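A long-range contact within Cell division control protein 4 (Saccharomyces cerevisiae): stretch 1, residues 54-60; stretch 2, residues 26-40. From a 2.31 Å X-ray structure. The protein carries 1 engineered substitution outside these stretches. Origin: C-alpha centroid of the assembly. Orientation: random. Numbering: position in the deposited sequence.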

# COMPACT_ATOMS: atom_id res chain seq x y z
N SER B 54 -12.84 13.64 -0.61
CA SER B 54 -13.23 12.31 -0.18
C SER B 54 -13.48 11.35 -1.34
O SER B 54 -13.13 10.18 -1.27
CB SER B 54 -14.45 12.36 0.75
OG SER B 54 -15.60 12.85 0.07
N LEU B 55 -14.08 11.86 -2.41
CA LEU B 55 -14.35 11.04 -3.59
C LEU B 55 -13.08 10.37 -4.10
O LEU B 55 -13.05 9.17 -4.34
CB LEU B 55 -14.98 11.89 -4.69
CG LEU B 55 -15.51 11.23 -5.96
CD1 LEU B 55 -16.62 12.08 -6.53
CD2 LEU B 55 -14.42 11.04 -7.00
N TRP B 56 -12.02 11.16 -4.26
CA TRP B 56 -10.76 10.66 -4.80
C TRP B 56 -9.95 9.93 -3.74
O TRP B 56 -9.19 9.01 -4.06
CB TRP B 56 -9.97 11.80 -5.44
CG TRP B 56 -10.71 12.38 -6.58
CD1 TRP B 56 -11.40 13.56 -6.60
CD2 TRP B 56 -10.90 11.78 -7.87
NE1 TRP B 56 -11.99 13.74 -7.83
CE2 TRP B 56 -11.70 12.66 -8.63
CE3 TRP B 56 -10.46 10.59 -8.45
CZ2 TRP B 56 -12.07 12.38 -9.94
CZ3 TRP B 56 -10.83 10.32 -9.75
CH2 TRP B 56 -11.62 11.21 -10.48
N LYS B 57 -10.13 10.32 -2.49
CA LYS B 57 -9.53 9.60 -1.37
C LYS B 57 -10.05 8.16 -1.33
O LYS B 57 -9.27 7.21 -1.23
CB LYS B 57 -9.82 10.30 -0.04
CG LYS B 57 -9.18 9.61 1.16
CD LYS B 57 -9.54 10.30 2.47
CE LYS B 57 -8.87 9.61 3.65
NZ LYS B 57 -9.23 10.24 4.96
N LYS B 58 -11.37 8.02 -1.43
CA LYS B 58 -12.01 6.70 -1.43
C LYS B 58 -11.53 5.82 -2.59
O LYS B 58 -11.27 4.64 -2.39
CB LYS B 58 -13.54 6.84 -1.49
CG LYS B 58 -14.19 7.29 -0.18
CD LYS B 58 -15.67 7.59 -0.40
CE LYS B 58 -16.43 7.67 0.92
NZ LYS B 58 -15.95 8.78 1.78
N LEU B 59 -11.44 6.39 -3.78
CA LEU B 59 -10.99 5.64 -4.95
C LEU B 59 -9.54 5.17 -4.79
O LEU B 59 -9.23 4.01 -5.07
CB LEU B 59 -11.14 6.47 -6.23
CG LEU B 59 -12.56 6.60 -6.79
CD1 LEU B 59 -12.61 7.59 -7.93
CD2 LEU B 59 -13.07 5.24 -7.23
N LEU B 60 -8.68 6.07 -4.32
CA LEU B 60 -7.28 5.74 -4.06
C LEU B 60 -7.16 4.62 -3.03
O LEU B 60 -6.36 3.70 -3.19
CB LEU B 60 -6.51 6.98 -3.59
CG LEU B 60 -6.10 7.97 -4.69
CD1 LEU B 60 -5.80 9.34 -4.09
CD2 LEU B 60 -4.90 7.45 -5.45
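Stretch 2 (26-40) IFNYLQFEDIINSLG

Stretch 1 is helical throughout, as its backbone torsions and the i to i+4 bond from Lys-58 N to Ser-54 O (2.8 Å) attest. Stretch 2 enters as the last part of a helix, passes through a type I turn from Phe-27 to Leu-30, in which Leu-30 N bonds to Phe-27 O at 3.0 Å, and starts a new helix at Phe-32 with Gln-31 as its N-cap. This second helix runs nearly antiparallel to stretch 1, with a signed crossing angle of -150°. Its axis comes no closer than 12.2 Å, a gap wide enough for side chains to meet between the two backbones.

Ser-54 makes no contact. Leu-55 CA lies 6.4 Å from Asn-28 CA. The Leu-55 side chain (chi1 t, chi2 t) reaches both parts of stretch 2: Leu-55 CD1 is 3.7 Å from Phe-27 CB, and Leu-55 CD2 is 3.7 Å from Ile-35 CD1. No direct hydrogen bond joins the stretches, but a water lies 2.8 Å from Leu-55 O and 2.9 Å from Asn-28 OD1, placed to donate to either oxygen, although it has more acceptors in reach than protons.

The CA-to-CB bond of Trp-56 points away, yet its long side chain brings the indole back: CH2 is 3.9 Å from both Ile-35 CG2 and Ile-36 CD1. Ile-36 CD1 lies at the ring edge, as does Leu-39 CD1, 4.5 Å from Trp-56 CZ2.

Lys-57 is out of reach. Lys-58 points toward stretch 2, and its aliphatic CD approaches Asn-28 OD1 at 3.4 Å. One turn after Leu-55, Leu-59 also points toward stretch 2; its CD1 packs 4.1 Å from Phe-32 CB and 3.9 Å from Ile-35 CD1. Ile-35 thus touches Leu-55, Trp-56 and Leu-59. Leu-60 is out of reach, and the contact buries 412 Å² in all.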

# COMPACT_ATOMS: atom_id res chain seq x y z
N ILE B 26 -24.00 9.81 -4.77
CA ILE B 26 -24.26 9.15 -6.04
C ILE B 26 -22.95 8.79 -6.75
O ILE B 26 -22.80 7.68 -7.28
CB ILE B 26 -25.14 10.04 -6.96
CG1 ILE B 26 -26.54 10.20 -6.35
CG2 ILE B 26 -25.26 9.44 -8.35
CD1 ILE B 26 -27.45 11.17 -7.10
N PHE B 27 -22.00 9.72 -6.74
CA PHE B 27 -20.71 9.49 -7.38
C PHE B 27 -19.89 8.42 -6.66
O PHE B 27 -19.11 7.71 -7.29
CB PHE B 27 -19.92 10.79 -7.51
CG PHE B 27 -20.50 11.74 -8.53
CD1 PHE B 27 -20.59 11.37 -9.86
CD2 PHE B 27 -20.94 13.00 -8.15
CE1 PHE B 27 -21.12 12.24 -10.80
CE2 PHE B 27 -21.47 13.87 -9.08
CZ PHE B 27 -21.56 13.49 -10.41
N ASN B 28 -20.06 8.31 -5.35
CA ASN B 28 -19.38 7.26 -4.58
C ASN B 28 -19.86 5.85 -4.93
O ASN B 28 -19.20 4.88 -4.59
CB ASN B 28 -19.50 7.51 -3.08
CG ASN B 28 -18.56 8.61 -2.59
OD1 ASN B 28 -17.42 8.69 -3.04
ND2 ASN B 28 -19.05 9.45 -1.69
N TYR B 29 -21.01 5.75 -5.59
CA TYR B 29 -21.54 4.46 -6.01
C TYR B 29 -21.06 4.11 -7.41
O TYR B 29 -21.40 3.05 -7.94
CB TYR B 29 -23.07 4.46 -5.99
CG TYR B 29 -23.67 4.35 -4.61
CD1 TYR B 29 -23.20 3.42 -3.70
CD2 TYR B 29 -24.71 5.18 -4.22
CE1 TYR B 29 -23.76 3.31 -2.43
CE2 TYR B 29 -25.27 5.09 -2.96
CZ TYR B 29 -24.79 4.15 -2.07
OH TYR B 29 -25.34 4.06 -0.82
N LEU B 30 -20.29 5.00 -8.02
CA LEU B 30 -19.83 4.78 -9.39
C LEU B 30 -18.39 4.29 -9.44
O LEU B 30 -17.59 4.56 -8.54
CB LEU B 30 -19.99 6.05 -10.21
CG LEU B 30 -21.43 6.41 -10.60
CD1 LEU B 30 -21.50 7.80 -11.20
CD2 LEU B 30 -21.98 5.38 -11.57
N GLN B 31 -18.06 3.57 -10.50
CA GLN B 31 -16.68 3.19 -10.78
C GLN B 31 -15.97 4.41 -11.34
O GLN B 31 -16.61 5.34 -11.83
CB GLN B 31 -16.63 2.05 -11.79
CG GLN B 31 -17.25 0.76 -11.29
CD GLN B 31 -17.44 -0.24 -12.41
OE1 GLN B 31 -17.34 0.10 -13.59
NE2 GLN B 31 -17.72 -1.49 -12.05
N PHE B 32 -14.64 4.40 -11.29
CA PHE B 32 -13.87 5.57 -11.69
C PHE B 32 -14.11 5.97 -13.14
O PHE B 32 -14.03 7.14 -13.49
CB PHE B 32 -12.37 5.36 -11.41
CG PHE B 32 -11.65 4.58 -12.48
CD1 PHE B 32 -11.07 5.22 -13.57
CD2 PHE B 32 -11.52 3.21 -12.38
CE1 PHE B 32 -10.40 4.50 -14.54
CE2 PHE B 32 -10.85 2.49 -13.34
CZ PHE B 32 -10.29 3.13 -14.42
N GLU B 33 -14.39 4.98 -13.99
CA GLU B 33 -14.64 5.25 -15.40
C GLU B 33 -15.85 6.17 -15.58
O GLU B 33 -15.84 7.09 -16.39
CB GLU B 33 -14.86 3.95 -16.18
CG GLU B 33 -13.59 3.15 -16.43
CD GLU B 33 -13.44 1.97 -15.48
OE1 GLU B 33 -14.07 2.00 -14.39
OE2 GLU B 33 -12.70 1.02 -15.82
N ASP B 34 -16.89 5.91 -14.79
CA ASP B 34 -18.12 6.67 -14.89
C ASP B 34 -17.90 8.08 -14.34
O ASP B 34 -18.43 9.05 -14.87
CB ASP B 34 -19.24 5.95 -14.15
CG ASP B 34 -19.54 4.59 -14.75
OD1 ASP B 34 -19.57 4.49 -15.99
OD2 ASP B 34 -19.72 3.62 -13.98
N ILE B 35 -17.10 8.17 -13.29
CA ILE B 35 -16.74 9.46 -12.72
C ILE B 35 -15.96 10.31 -13.73
O ILE B 35 -16.21 11.51 -13.86
CB ILE B 35 -15.96 9.29 -11.40
CG1 ILE B 35 -16.87 8.66 -10.34
CG2 ILE B 35 -15.42 10.63 -10.92
CD1 ILE B 35 -16.21 8.45 -9.00
N ILE B 36 -15.05 9.68 -14.46
CA ILE B 36 -14.26 10.37 -15.47
C ILE B 36 -15.15 10.91 -16.60
O ILE B 36 -15.00 12.06 -17.02
CB ILE B 36 -13.15 9.47 -16.06
CG1 ILE B 36 -12.08 9.23 -15.00
CG2 ILE B 36 -12.52 10.12 -17.29
CD1 ILE B 36 -11.59 10.50 -14.35
N ASN B 37 -16.07 10.08 -17.07
CA ASN B 37 -17.03 10.52 -18.08
C ASN B 37 -17.90 11.65 -17.56
O ASN B 37 -18.24 12.57 -18.30
CB ASN B 37 -17.91 9.35 -18.53
CG ASN B 37 -17.17 8.36 -19.40
OD1 ASN B 37 -16.22 8.72 -20.10
ND2 ASN B 37 -17.60 7.10 -19.37
N SER B 38 -18.25 11.57 -16.28
CA SER B 38 -19.14 12.56 -15.68
C SER B 38 -18.49 13.94 -15.65
O SER B 38 -19.18 14.96 -15.76
CB SER B 38 -19.56 12.11 -14.28
OG SER B 38 -20.33 10.92 -14.36
N LEU B 39 -17.17 13.97 -15.53
CA LEU B 39 -16.40 15.22 -15.61
C LEU B 39 -16.61 15.95 -16.93
O LEU B 39 -16.48 17.17 -16.99
CB LEU B 39 -14.91 14.94 -15.40
CG LEU B 39 -14.46 14.80 -13.95
CD1 LEU B 39 -13.04 14.25 -13.89
CD2 LEU B 39 -14.54 16.14 -13.25
N GLY B 40 -16.93 15.20 -17.98
CA GLY B 40 -17.13 15.78 -19.30
C GLY B 40 -18.57 16.09 -19.65
O GLY B 40 -18.88 16.43 -20.79
O HOH W 1 -15.29 7.48 -4.59